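Sulfhydryl oxidase 1 (Homo sapiens, PDB 3LLK) catalyses the FAD-dependent oxidation of thiols to disulfides, probably passing the electrons on to molecular oxygen as other flavin-linked sulfhydryl oxidases do. Local coordinates at residues G156-H159 against Y160-C164; L27-E30 against V31-P35; R41-A44 against L45-V49. All coordinates share one frame; numbering follows the deposited sequence.

Contact 1 of 3, residues G156-H159 against Y160-C164. With FAD (flavin-adenine dinucleotide), chain D.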
ATOM      1  N   GLY A 156       9.324   0.002  -6.448  1.00 25.18           N
ATOM      2  CA  GLY A 156      10.376  -0.946  -6.148  1.00 26.91           C
ATOM      3  C   GLY A 156       9.840  -2.171  -5.434  1.00 26.91           C
ATOM      4  O   GLY A 156      10.236  -3.296  -5.750  1.00 26.63           O
ATOM      5  N   TYR A 157       8.935  -1.963  -4.477  1.00 24.59           N
ATOM      6  CA  TYR A 157       8.373  -3.081  -3.728  1.00 25.13           C
ATOM      7  C   TYR A 157       7.546  -4.000  -4.613  1.00 25.12           C
ATOM      8  O   TYR A 157       7.665  -5.217  -4.548  1.00 25.24           O
ATOM      9  CB  TYR A 157       7.479  -2.606  -2.571  1.00 24.70           C
ATOM     10  CG  TYR A 157       6.924  -3.783  -1.783  1.00 22.42           C
ATOM     11  CD1 TYR A 157       7.683  -4.394  -0.783  1.00 21.52           C
ATOM     12  CD2 TYR A 157       5.701  -4.358  -2.121  1.00 20.26           C
ATOM     13  CE1 TYR A 157       7.241  -5.557  -0.145  1.00 22.86           C
ATOM     14  CE2 TYR A 157       5.253  -5.519  -1.490  1.00 22.78           C
ATOM     15  CZ  TYR A 157       6.031  -6.114  -0.505  1.00 21.11           C
ATOM     16  OH  TYR A 157       5.613  -7.286   0.092  1.00 21.50           O
ATOM     17  N   VAL A 158       6.677  -3.405  -5.419  1.00 25.19           N
ATOM     18  CA  VAL A 158       5.824  -4.172  -6.317  1.00 25.07           C
ATOM     19  C   VAL A 158       6.662  -5.056  -7.247  1.00 26.60           C
ATOM     20  O   VAL A 158       6.412  -6.257  -7.385  1.00 24.51           O
ATOM     21  CB  VAL A 158       4.941  -3.216  -7.151  1.00 24.88           C
ATOM     22  CG1 VAL A 158       4.222  -3.975  -8.254  1.00 23.20           C
ATOM     23  CG2 VAL A 158       3.921  -2.526  -6.218  1.00 20.37           C
ATOM     24  N   HIS A 159       7.668  -4.453  -7.863  1.00 27.05           N
ATOM     25  CA  HIS A 159       8.536  -5.171  -8.789  1.00 30.68           C
ATOM     26  C   HIS A 159       9.270  -6.350  -8.147  1.00 28.98           C
ATOM     27  O   HIS A 159       9.189  -7.483  -8.627  1.00 30.04           O
ATOM     28  CB  HIS A 159       9.573  -4.211  -9.382  1.00 35.18           C
ATOM     29  CG  HIS A 159      10.436  -4.831 -10.441  1.00 39.60           C
ATOM     30  ND1 HIS A 159      11.657  -4.306 -10.809  1.00 40.93           N
ATOM     31  CD2 HIS A 159      10.248  -5.925 -11.219  1.00 41.38           C
ATOM     32  CE1 HIS A 159      12.184  -5.049 -11.765  1.00 41.73           C
ATOM     33  NE2 HIS A 159      11.351  -6.039 -12.033  1.00 42.08           N
ATOM     34  N   TYR A 160       9.971  -6.081  -7.053  1.00 27.94           N
ATOM     35  CA  TYR A 160      10.765  -7.112  -6.388  1.00 26.94           C
ATOM     36  C   TYR A 160      10.129  -8.043  -5.356  1.00 26.94           C
ATOM     37  O   TYR A 160      10.719  -9.072  -5.022  1.00 26.30           O
ATOM     38  CB  TYR A 160      11.996  -6.459  -5.774  1.00 27.10           C
ATOM     39  CG  TYR A 160      12.985  -5.968  -6.811  1.00 29.65           C
ATOM     40  CD1 TYR A 160      13.674  -6.872  -7.627  1.00 27.87           C
ATOM     41  CD2 TYR A 160      13.205  -4.602  -7.004  1.00 28.32           C
ATOM     42  CE1 TYR A 160      14.553  -6.430  -8.610  1.00 28.45           C
ATOM     43  CE2 TYR A 160      14.092  -4.147  -7.992  1.00 30.88           C
ATOM     44  CZ  TYR A 160      14.756  -5.071  -8.790  1.00 30.38           C
ATOM     45  OH  TYR A 160      15.601  -4.635  -9.787  1.00 31.52           O
ATOM     46  N   PHE A 161       8.946  -7.713  -4.843  1.00 25.19           N
ATOM     47  CA  PHE A 161       8.343  -8.578  -3.828  1.00 23.88           C
ATOM     48  C   PHE A 161       6.882  -8.967  -3.973  1.00 24.30           C
ATOM     49  O   PHE A 161       6.459  -9.980  -3.420  1.00 25.35           O
ATOM     50  CB  PHE A 161       8.503  -7.951  -2.436  1.00 21.30           C
ATOM     51  CG  PHE A 161       9.910  -7.918  -1.932  1.00 19.95           C
ATOM     52  CD1 PHE A 161      10.684  -6.776  -2.070  1.00 19.36           C
ATOM     53  CD2 PHE A 161      10.457  -9.024  -1.288  1.00 20.08           C
ATOM     54  CE1 PHE A 161      11.987  -6.737  -1.566  1.00 22.87           C
ATOM     55  CE2 PHE A 161      11.750  -8.996  -0.786  1.00 21.18           C
ATOM     56  CZ  PHE A 161      12.520  -7.849  -0.922  1.00 20.06           C
ATOM     57  N   PHE A 162       6.099  -8.176  -4.689  1.00 24.66           N
ATOM     58  CA  PHE A 162       4.683  -8.478  -4.791  1.00 26.42           C
ATOM     59  C   PHE A 162       4.354  -9.820  -5.426  1.00 29.10           C
ATOM     60  O   PHE A 162       4.683 -10.076  -6.582  1.00 29.00           O
ATOM     61  CB  PHE A 162       3.948  -7.349  -5.517  1.00 28.33           C
ATOM     62  CG  PHE A 162       2.452  -7.452  -5.427  1.00 30.32           C
ATOM     63  CD1 PHE A 162       1.847  -8.005  -4.299  1.00 29.47           C
ATOM     64  CD2 PHE A 162       1.647  -6.988  -6.455  1.00 32.48           C
ATOM     65  CE1 PHE A 162       0.476  -8.099  -4.200  1.00 30.17           C
ATOM     66  CE2 PHE A 162       0.264  -7.076  -6.363  1.00 33.16           C
ATOM     67  CZ  PHE A 162      -0.323  -7.634  -5.233  1.00 34.36           C
ATOM     68  N   GLY A 163       3.687 -10.663  -4.637  1.00 33.59           N
ATOM     69  CA  GLY A 163       3.301 -11.996  -5.061  1.00 40.32           C
ATOM     70  C   GLY A 163       2.786 -12.118  -6.479  1.00 46.71           C
ATOM     71  O   GLY A 163       3.574 -12.193  -7.421  1.00 48.23           O
ATOM     72  N   CYS A 164       1.465 -12.144  -6.638  1.00 52.76           N
ATOM     73  CA  CYS A 164       0.871 -12.275  -7.967  1.00 58.88           C
ATOM     74  C   CYS A 164       1.483 -11.343  -9.003  1.00 60.48           C
ATOM     75  O   CYS A 164       1.100 -10.180  -9.119  1.00 60.18           O
ATOM     76  CB  CYS A 164      -0.655 -12.080  -7.910  1.00 61.60           C
ATOM     77  SG  CYS A 164      -1.309 -10.693  -6.918  1.00 66.54           S
TER
HETATM   78  PA  FAD D 550      -8.914  -3.103  -4.112  1.00 31.41           P
HETATM   79  O1A FAD D 550      -7.898  -4.003  -3.498  1.00 29.19           O
HETATM   80  O2A FAD D 550      -8.876  -2.687  -5.540  1.00 31.66           O
HETATM   81  O5B FAD D 550      -9.064  -1.789  -3.269  1.00 31.46           O
HETATM   82  C5B FAD D 550      -8.718  -1.636  -1.891  1.00 27.32           C
HETATM   83  C4B FAD D 550      -9.690  -0.578  -1.436  1.00 27.49           C
HETATM   84  O4B FAD D 550      -9.015   0.684  -1.688  1.00 24.24           O
HETATM   85  C3B FAD D 550     -11.202  -0.476  -1.731  1.00 26.44           C
HETATM   86  O3B FAD D 550     -12.053  -1.303  -0.939  1.00 29.86           O
HETATM   87  C2B FAD D 550     -11.382   0.971  -1.627  1.00 27.18           C
HETATM   88  O2B FAD D 550     -11.680   1.447  -0.351  1.00 30.86           O
HETATM   89  C1B FAD D 550     -10.050   1.597  -2.067  1.00 25.77           C
HETATM   90  N9A FAD D 550      -9.866   1.984  -3.431  1.00 23.45           N
HETATM   91  C8A FAD D 550     -10.430   1.524  -4.650  1.00 22.50           C
HETATM   92  N7A FAD D 550     -10.058   2.139  -5.723  1.00 22.75           N
HETATM   93  C5A FAD D 550      -9.188   3.096  -5.217  1.00 23.05           C
HETATM   94  C6A FAD D 550      -8.485   4.115  -5.888  1.00 23.17           C
HETATM   95  N6A FAD D 550      -8.581   4.333  -7.207  1.00 22.28           N
HETATM   96  N1A FAD D 550      -7.684   4.985  -5.174  1.00 25.55           N
HETATM   97  C2A FAD D 550      -7.586   4.958  -3.816  1.00 26.47           C
HETATM   98  N3A FAD D 550      -8.286   3.949  -3.139  1.00 24.86           N
HETATM   99  C4A FAD D 550      -9.079   3.035  -3.903  1.00 23.28           C
HETATM  100  N1  FAD D 550      -5.452  -8.347  -9.800  1.00 70.69           N
HETATM  101  C2  FAD D 550      -5.731  -9.001 -10.980  1.00 71.00           C
HETATM  102  O2  FAD D 550      -6.578  -9.908 -10.928  1.00 71.23           O
HETATM  103  N3  FAD D 550      -4.992  -8.471 -12.030  1.00 70.53           N
HETATM  104  C4  FAD D 550      -4.054  -7.409 -11.998  1.00 70.71           C
HETATM  105  O4  FAD D 550      -3.426  -7.078 -13.058  1.00 70.86           O
HETATM  106  C4X FAD D 550      -3.845  -6.823 -10.767  1.00 70.51           C
HETATM  107  N5  FAD D 550      -2.842  -5.813 -10.604  1.00 69.87           N
HETATM  108  C5X FAD D 550      -2.487  -5.245  -9.351  1.00 70.31           C
HETATM  109  C6  FAD D 550      -1.403  -4.347  -9.308  1.00 70.47           C
HETATM  110  C7  FAD D 550      -1.070  -3.763  -8.053  1.00 70.48           C
HETATM  111  C7M FAD D 550       0.118  -2.800  -8.083  1.00 71.00           C
HETATM  112  C8  FAD D 550      -1.805  -4.071  -6.870  1.00 69.25           C
HETATM  113  C8M FAD D 550      -1.633  -3.534  -5.463  1.00 68.96           C
HETATM  114  C9  FAD D 550      -2.849  -4.992  -6.947  1.00 69.41           C
HETATM  115  C9A FAD D 550      -3.230  -5.665  -8.138  1.00 69.59           C
HETATM  116  N10 FAD D 550      -4.297  -6.649  -8.460  1.00 68.94           N
HETATM  117  C10 FAD D 550      -4.570  -7.305  -9.632  1.00 69.87           C
HETATM  118  C1' FAD D 550      -5.254  -6.868  -7.422  1.00 66.52           C
HETATM  119  C2' FAD D 550      -6.477  -6.004  -7.378  1.00 64.01           C
HETATM  120  O2' FAD D 550      -6.152  -4.639  -7.743  1.00 60.22           O
HETATM  121  C3' FAD D 550      -7.259  -5.948  -6.101  1.00 62.75           C
HETATM  122  O3' FAD D 550      -6.405  -5.583  -5.024  1.00 59.98           O
HETATM  123  C4' FAD D 550      -8.145  -7.114  -5.697  1.00 61.99           C
HETATM  124  O4' FAD D 550      -8.857  -7.647  -6.853  1.00 63.31           O
HETATM  125  C5' FAD D 550      -9.056  -6.932  -4.560  1.00 58.69           C
HETATM  126  O5' FAD D 550     -10.014  -5.946  -4.952  1.00 53.40           O
HETATM  127  P   FAD D 550     -10.941  -5.169  -3.979  1.00 51.79           P
HETATM  128  O1P FAD D 550     -12.204  -5.098  -4.715  1.00 54.35           O
HETATM  129  O2P FAD D 550     -11.026  -5.789  -2.631  1.00 51.54           O
HETATM  130  O3P FAD D 550     -10.363  -3.680  -3.778  1.00 41.96           O
HETATM  131  O   HOH W   1       6.847  -9.090  -8.344  1.00 29.48           O

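Contact 2 of 3, residues L27-E30 against V31-P35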
ATOM      1  N   LEU A  27       6.368  -8.672   5.587  1.00 23.45           N
ATOM      2  CA  LEU A  27       7.580  -9.133   6.244  1.00 22.98           C
ATOM      3  C   LEU A  27       7.739 -10.643   6.415  1.00 22.54           C
ATOM      4  O   LEU A  27       8.840 -11.158   6.266  1.00 25.21           O
ATOM      5  CB  LEU A  27       7.710  -8.452   7.612  1.00 23.41           C
ATOM      6  CG  LEU A  27       7.782  -6.914   7.618  1.00 24.92           C
ATOM      7  CD1 LEU A  27       7.534  -6.400   9.035  1.00 26.69           C
ATOM      8  CD2 LEU A  27       9.136  -6.438   7.109  1.00 24.79           C
ATOM      9  N   ARG A  28       6.651 -11.341   6.728  1.00 22.78           N
ATOM     10  CA  ARG A  28       6.695 -12.783   6.951  1.00 24.35           C
ATOM     11  C   ARG A  28       6.414 -13.642   5.717  1.00 26.69           C
ATOM     12  O   ARG A  28       6.918 -14.768   5.615  1.00 24.60           O
ATOM     13  CB  ARG A  28       5.699 -13.176   8.054  1.00 26.38           C
ATOM     14  CG  ARG A  28       5.934 -12.516   9.405  1.00 25.85           C
ATOM     15  CD  ARG A  28       7.201 -13.037  10.039  1.00 29.20           C
ATOM     16  NE  ARG A  28       7.315 -12.674  11.449  1.00 30.31           N
ATOM     17  CZ  ARG A  28       8.332 -13.040  12.223  1.00 32.83           C
ATOM     18  NH1 ARG A  28       9.320 -13.774  11.722  1.00 32.61           N
ATOM     19  NH2 ARG A  28       8.363 -12.688  13.500  1.00 31.47           N
ATOM     20  N   ILE A  29       5.609 -13.132   4.788  1.00 23.20           N
ATOM     21  CA  ILE A  29       5.281 -13.914   3.602  1.00 24.96           C
ATOM     22  C   ILE A  29       5.984 -13.451   2.329  1.00 25.41           C
ATOM     23  O   ILE A  29       6.845 -14.152   1.807  1.00 25.23           O
ATOM     24  CB  ILE A  29       3.759 -13.924   3.342  1.00 27.12           C
ATOM     25  CG1 ILE A  29       3.021 -14.451   4.577  1.00 26.29           C
ATOM     26  CG2 ILE A  29       3.441 -14.793   2.134  1.00 24.40           C
ATOM     27  CD1 ILE A  29       3.347 -15.879   4.935  1.00 33.67           C
ATOM     28  N   GLU A  30       5.635 -12.267   1.836  1.00 23.10           N
ATOM     29  CA  GLU A  30       6.237 -11.784   0.598  1.00 24.17           C
ATOM     30  C   GLU A  30       7.760 -11.705   0.624  1.00 23.30           C
ATOM     31  O   GLU A  30       8.430 -12.223  -0.282  1.00 21.52           O
ATOM     32  CB  GLU A  30       5.655 -10.425   0.218  1.00 23.93           C
ATOM     33  CG  GLU A  30       4.150 -10.443   0.084  1.00 25.47           C
ATOM     34  CD  GLU A  30       3.683  -9.812  -1.205  1.00 26.26           C
ATOM     35  OE1 GLU A  30       3.960  -8.614  -1.410  1.00 23.43           O
ATOM     36  OE2 GLU A  30       3.041 -10.519  -2.013  1.00 26.49           O
ATOM     37  N   VAL A  31       8.317 -11.050   1.635  1.00 20.16           N
ATOM     38  CA  VAL A  31       9.775 -10.952   1.712  1.00 22.99           C
ATOM     39  C   VAL A  31      10.359 -12.355   1.957  1.00 23.45           C
ATOM     40  O   VAL A  31      11.489 -12.644   1.567  1.00 23.48           O
ATOM     41  CB  VAL A  31      10.224 -10.022   2.856  1.00 22.25           C
ATOM     42  CG1 VAL A  31      11.743 -10.028   2.966  1.00 24.21           C
ATOM     43  CG2 VAL A  31       9.707  -8.605   2.612  1.00 23.65           C
ATOM     44  N   GLY A  32       9.571 -13.217   2.599  1.00 23.34           N
ATOM     45  CA  GLY A  32      10.018 -14.574   2.889  1.00 25.80           C
ATOM     46  C   GLY A  32      10.038 -15.553   1.721  1.00 28.16           C
ATOM     47  O   GLY A  32      10.414 -16.710   1.888  1.00 26.33           O
ATOM     48  N   ARG A  33       9.633 -15.102   0.536  1.00 29.10           N
ATOM     49  CA  ARG A  33       9.629 -15.971  -0.640  1.00 32.61           C
ATOM     50  C   ARG A  33      11.045 -16.134  -1.193  1.00 31.29           C
ATOM     51  O   ARG A  33      11.310 -17.035  -1.983  1.00 31.79           O
ATOM     52  CB  ARG A  33       8.746 -15.372  -1.743  1.00 36.13           C
ATOM     53  CG  ARG A  33       7.289 -15.127  -1.357  1.00 45.43           C
ATOM     54  CD  ARG A  33       6.481 -16.419  -1.316  1.00 51.21           C
ATOM     55  NE  ARG A  33       5.079 -16.184  -0.965  1.00 56.28           N
ATOM     56  CZ  ARG A  33       4.152 -17.138  -0.891  1.00 57.31           C
ATOM     57  NH1 ARG A  33       4.470 -18.399  -1.146  1.00 59.89           N
ATOM     58  NH2 ARG A  33       2.902 -16.832  -0.559  1.00 58.14           N
ATOM     59  N   PHE A  34      11.947 -15.251  -0.778  1.00 29.58           N
ATOM     60  CA  PHE A  34      13.321 -15.264  -1.261  1.00 27.37           C
ATOM     61  C   PHE A  34      14.308 -15.720  -0.190  1.00 28.61           C
ATOM     62  O   PHE A  34      14.522 -15.019   0.796  1.00 27.78           O
ATOM     63  CB  PHE A  34      13.689 -13.861  -1.742  1.00 27.40           C
ATOM     64  CG  PHE A  34      12.734 -13.305  -2.760  1.00 29.39           C
ATOM     65  CD1 PHE A  34      12.917 -13.549  -4.118  1.00 32.92           C
ATOM     66  CD2 PHE A  34      11.627 -12.560  -2.361  1.00 30.27           C
ATOM     67  CE1 PHE A  34      12.009 -13.057  -5.067  1.00 32.08           C
ATOM     68  CE2 PHE A  34      10.713 -12.066  -3.299  1.00 28.80           C
ATOM     69  CZ  PHE A  34      10.907 -12.315  -4.652  1.00 30.06           C
ATOM     70  N   PRO A  35      14.938 -16.895  -0.385  1.00 27.68           N
ATOM     71  CA  PRO A  35      15.909 -17.438   0.580  1.00 27.43           C
ATOM     72  C   PRO A  35      17.008 -16.429   0.871  1.00 25.07           C
ATOM     73  O   PRO A  35      17.558 -16.392   1.971  1.00 25.34           O
ATOM     74  CB  PRO A  35      16.466 -18.683  -0.125  1.00 26.49           C
ATOM     75  CG  PRO A  35      15.393 -19.048  -1.116  1.00 30.94           C
ATOM     76  CD  PRO A  35      14.890 -17.718  -1.607  1.00 28.46           C
TER
HETATM   77  O   HOH W   2       4.532 -12.923  -2.023  1.00 45.87           O

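Contact 3 of 3, residues R41-A44 against L45-V49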
ATOM      1  N   ARG A  41      16.907  -6.069  -5.106  1.00 29.19           N
ATOM      2  CA  ARG A  41      15.775  -6.500  -4.297  1.00 29.98           C
ATOM      3  C   ARG A  41      15.996  -6.024  -2.859  1.00 29.02           C
ATOM      4  O   ARG A  41      15.071  -5.523  -2.210  1.00 29.51           O
ATOM      5  CB  ARG A  41      15.630  -8.026  -4.323  1.00 28.09           C
ATOM      6  CG  ARG A  41      14.705  -8.560  -3.244  1.00 28.59           C
ATOM      7  CD  ARG A  41      14.211  -9.974  -3.533  1.00 27.17           C
ATOM      8  NE  ARG A  41      13.376 -10.035  -4.727  1.00 29.24           N
ATOM      9  CZ  ARG A  41      13.801 -10.444  -5.920  1.00 34.34           C
ATOM     10  NH1 ARG A  41      15.059 -10.834  -6.086  1.00 34.90           N
ATOM     11  NH2 ARG A  41      12.961 -10.480  -6.946  1.00 33.83           N
ATOM     12  N   LEU A  42      17.221  -6.187  -2.366  1.00 26.41           N
ATOM     13  CA  LEU A  42      17.549  -5.759  -1.015  1.00 28.06           C
ATOM     14  C   LEU A  42      17.470  -4.238  -0.932  1.00 28.07           C
ATOM     15  O   LEU A  42      16.993  -3.697   0.058  1.00 30.02           O
ATOM     16  CB  LEU A  42      18.945  -6.242  -0.608  1.00 26.22           C
ATOM     17  CG  LEU A  42      19.457  -5.736   0.751  1.00 27.69           C
ATOM     18  CD1 LEU A  42      18.464  -6.083   1.857  1.00 28.33           C
ATOM     19  CD2 LEU A  42      20.830  -6.341   1.043  1.00 26.33           C
ATOM     20  N   VAL A  43      17.931  -3.552  -1.975  1.00 28.21           N
ATOM     21  CA  VAL A  43      17.866  -2.094  -1.992  1.00 28.71           C
ATOM     22  C   VAL A  43      16.389  -1.668  -1.932  1.00 28.75           C
ATOM     23  O   VAL A  43      16.019  -0.768  -1.180  1.00 27.84           O
ATOM     24  CB  VAL A  43      18.508  -1.513  -3.283  1.00 29.99           C
ATOM     25  CG1 VAL A  43      18.373   0.026  -3.300  1.00 28.01           C
ATOM     26  CG2 VAL A  43      19.984  -1.914  -3.357  1.00 27.57           C
ATOM     27  N   ALA A  44      15.552  -2.333  -2.722  1.00 26.77           N
ATOM     28  CA  ALA A  44      14.127  -2.025  -2.754  1.00 27.30           C
ATOM     29  C   ALA A  44      13.503  -2.234  -1.372  1.00 27.17           C
ATOM     30  O   ALA A  44      12.684  -1.428  -0.926  1.00 28.07           O
ATOM     31  CB  ALA A  44      13.421  -2.899  -3.806  1.00 25.45           C
ATOM     32  N   LEU A  45      13.900  -3.310  -0.692  1.00 27.96           N
ATOM     33  CA  LEU A  45      13.379  -3.608   0.637  1.00 27.08           C
ATOM     34  C   LEU A  45      13.762  -2.507   1.624  1.00 27.30           C
ATOM     35  O   LEU A  45      12.929  -2.054   2.410  1.00 25.92           O
ATOM     36  CB  LEU A  45      13.913  -4.951   1.136  1.00 26.49           C
ATOM     37  CG  LEU A  45      13.569  -5.349   2.574  1.00 27.57           C
ATOM     38  CD1 LEU A  45      12.069  -5.265   2.801  1.00 28.96           C
ATOM     39  CD2 LEU A  45      14.049  -6.766   2.842  1.00 27.78           C
ATOM     40  N   LYS A  46      15.021  -2.076   1.572  1.00 26.32           N
ATOM     41  CA  LYS A  46      15.509  -1.040   2.468  1.00 26.73           C
ATOM     42  C   LYS A  46      14.833   0.303   2.217  1.00 26.88           C
ATOM     43  O   LYS A  46      14.557   1.044   3.157  1.00 27.98           O
ATOM     44  CB  LYS A  46      17.030  -0.887   2.334  1.00 29.83           C
ATOM     45  CG  LYS A  46      17.818  -2.111   2.780  1.00 31.34           C
ATOM     46  CD  LYS A  46      19.323  -1.869   2.683  1.00 35.85           C
ATOM     47  CE  LYS A  46      20.114  -3.074   3.182  1.00 36.75           C
ATOM     48  NZ  LYS A  46      21.583  -2.825   3.145  1.00 38.87           N
ATOM     49  N   LYS A  47      14.561   0.616   0.956  1.00 27.10           N
ATOM     50  CA  LYS A  47      13.916   1.883   0.634  1.00 27.43           C
ATOM     51  C   LYS A  47      12.463   1.862   1.091  1.00 25.51           C
ATOM     52  O   LYS A  47      11.950   2.871   1.571  1.00 24.48           O
ATOM     53  CB  LYS A  47      13.990   2.167  -0.870  1.00 29.38           C
ATOM     54  CG  LYS A  47      15.366   2.620  -1.341  1.00 36.68           C
ATOM     55  CD  LYS A  47      15.403   2.902  -2.831  1.00 39.04           C
ATOM     56  CE  LYS A  47      16.794   3.358  -3.266  1.00 43.93           C
ATOM     57  NZ  LYS A  47      16.938   3.448  -4.753  1.00 43.82           N
ATOM     58  N   PHE A  48      11.802   0.715   0.940  1.00 23.26           N
ATOM     59  CA  PHE A  48      10.403   0.599   1.348  1.00 23.55           C
ATOM     60  C   PHE A  48      10.272   0.622   2.875  1.00 23.19           C
ATOM     61  O   PHE A  48       9.363   1.248   3.406  1.00 21.05           O
ATOM     62  CB  PHE A  48       9.777  -0.688   0.788  1.00 23.20           C
ATOM     63  CG  PHE A  48       8.288  -0.772   0.983  1.00 24.01           C
ATOM     64  CD1 PHE A  48       7.429   0.044   0.249  1.00 22.89           C
ATOM     65  CD2 PHE A  48       7.743  -1.659   1.909  1.00 21.95           C
ATOM     66  CE1 PHE A  48       6.045  -0.024   0.434  1.00 23.86           C
ATOM     67  CE2 PHE A  48       6.365  -1.733   2.098  1.00 21.15           C
ATOM     68  CZ  PHE A  48       5.514  -0.914   1.360  1.00 20.79           C
ATOM     69  N   VAL A  49      11.175  -0.068   3.573  1.00 22.43           N
ATOM     70  CA  VAL A  49      11.136  -0.088   5.033  1.00 22.91           C
ATOM     71  C   VAL A  49      11.429   1.317   5.558  1.00 23.19           C
ATOM     72  O   VAL A  49      10.845   1.736   6.553  1.00 21.69           O
ATOM     73  CB  VAL A  49      12.152  -1.107   5.628  1.00 22.41           C
ATOM     74  CG1 VAL A  49      12.257  -0.942   7.124  1.00 23.28           C
ATOM     75  CG2 VAL A  49      11.699  -2.522   5.314  1.00 23.18           C
TER

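Contact 1 of 3, residues G156-H159 against Y160-C164
Gly156 O accepts a nearly straight bond from Tyr160 N (3.1 Å, 170° at the hydrogen), and the same oxygen lies 3.5 Å from Tyr160 CD2. Tyr157 O takes Phe161 N at 2.8 Å and, weakly, Phe162 N. With CG anti to the backbone N (chi1 -179°), the Tyr157 ring swings forward along the helix and receives Phe161 CB over one face in a CH-pi contact, 3.9 Å from CB to the ring centroid. The two rings themselves are nearly parallel, at 17°, but slid so far apart that they barely overlap. Val158 O has Phe162 CB at 3.3 Å and a weak bond from Phe162 N, while its CG1 only loosely approaches Phe162 CD2. His159 sets its imidazole beside the Tyr160 ring, the two inclined to each other, with ND1 over that ring near its rim, 3.7 Å from CE2; a water lies between His159 O and Phe162 O, within hydrogen-bonding distance of both. Phe162 reaches the flavin, CE2 lying 3.7 Å from FAD C8, ahead of Cys164, which occupies the N-cap position of helix 165-179 and is disulfide-bonded to Cys167. This CXXC pair in the Erv1/Alr-family region is consistent with the flavin-proximal disulfide of the family. The end of helix 150-161 thus packs among helices 16-30, 39-55, 118-134 and 165-179.

Contact 2 of 3, residues L27-E30 against V31-P35
Ile29 and Arg33 run side by side at the end of helix 16-30 and meet by van der Waals packing of a methyl against the guanidinium group: Ile29 CG2, anti to its own backbone N, touches Arg33 NH2 at 3.4 Å and also approaches NE and CZ. Arg33 CG, beside its backbone N (chi1 -58°), lies 3.3 Å from Ile29 O, and the bend at chi2 (-76°) carries the guanidinium alongside Ile29. Val31 CB lies 3.9 Å from Leu27 O.

One backbone hydrogen bond joins the segments: Arg33 N donates to Glu30 O at 3.2 Å. The bond is straight at the hydrogen (164°), yet the donor sits well above the carbonyl plane, as suits the tight 3-10 turn 31-33 that follows the wider pi-type turn of the helix. Phe34 CE2 comes within 3.8 Å of the same Glu30 O. A side chain at Gly32 would point toward the preceding turn and run into Arg28 O.

Polar side chains meet through solvent: a water donates to Glu30 OE2 at 2.8 Å and accepts weakly from Arg33 NE. The Glu30 carboxylate is buried, and both of its oxygens have direct partners, OE1 with the Tyr157 hydroxyl and OE2 with Gly163 N. Arg28 turns the other way, forming salt bridges with Asp91 and Glu95.

The turn links helix 16-30 to strand 36-38, with Leu27, Arg28 and Val31 lying on helix 83-92 and Phe34 set against Phe161 of helix 150-161.

Contact 3 of 3, residues R41-A44 against L45-V49
Leu45, Lys46, Lys47 and Phe48 each donate their backbone N to the carbonyl O four residues earlier, from Arg41 O to Ala44 O, the regular ladder of an alpha helix; Lys46 N to Leu42 O, for example, is 3.0 Å. On the side-chain level Lys46 crosses Leu42 obliquely. Its extended chain leaves beside the backbone N (chi1 -65°) and runs back along the helix, bringing CG to 3.3 Å from Leu42 O and CE to 3.7 Å from both Leu42 CG and CD1. NZ continues past the leucine to a weak bond with Gln76 O. With an alanine here, Leu42 would probably lose the methylene cover over CG and CD1, and Gln76 O its weak ammonium partner. This i to i+4 pair lies on helix 39-55 of the FAD-dependent sulfhydryl oxidase region, a largely helical part of the chain. Lys47 pairs with Val43 one residue on but lies alongside it, pointing the same way, its CE 3.7 Å from Val43 CG1, while its CG passes 3.5 Å from Val43 O. Leu45 and Phe48 instead bring only their CB atoms to the preceding turn, Leu45 CB reaching Leu42 O at 3.5 Å, while their ends pack elsewhere: Leu45 on Phe161, Phe48 against the Tyr157 ring and on Phe126 and Leu129 of helix 118-134.

Contact 1 lies between the other two and the flavin, its centre about 11 Å from each of theirs. Contact 2 is tied to it through the Glu30 carboxylate, OE1 2.6 Å from Tyr157 OH and OE2 2.7 Å from Gly163 N, both probable hydrogen bonds. Contact 3 joins it by a probable hydrogen bond from Arg41 NE to Tyr160 O, 2.8 Å, and by Ala44 CB against Tyr160 CD2. Arg41 also makes a cation-pi contact with Phe34, linking 31-35 to 41-44. Contact 1 lines the FAD pocket with Phe162 and carries Cys164 of the Cys164-Cys167 disulfide, whereas the side chains of Glu30 and Phe48 remain about 9 and 10 Å from the cofactor.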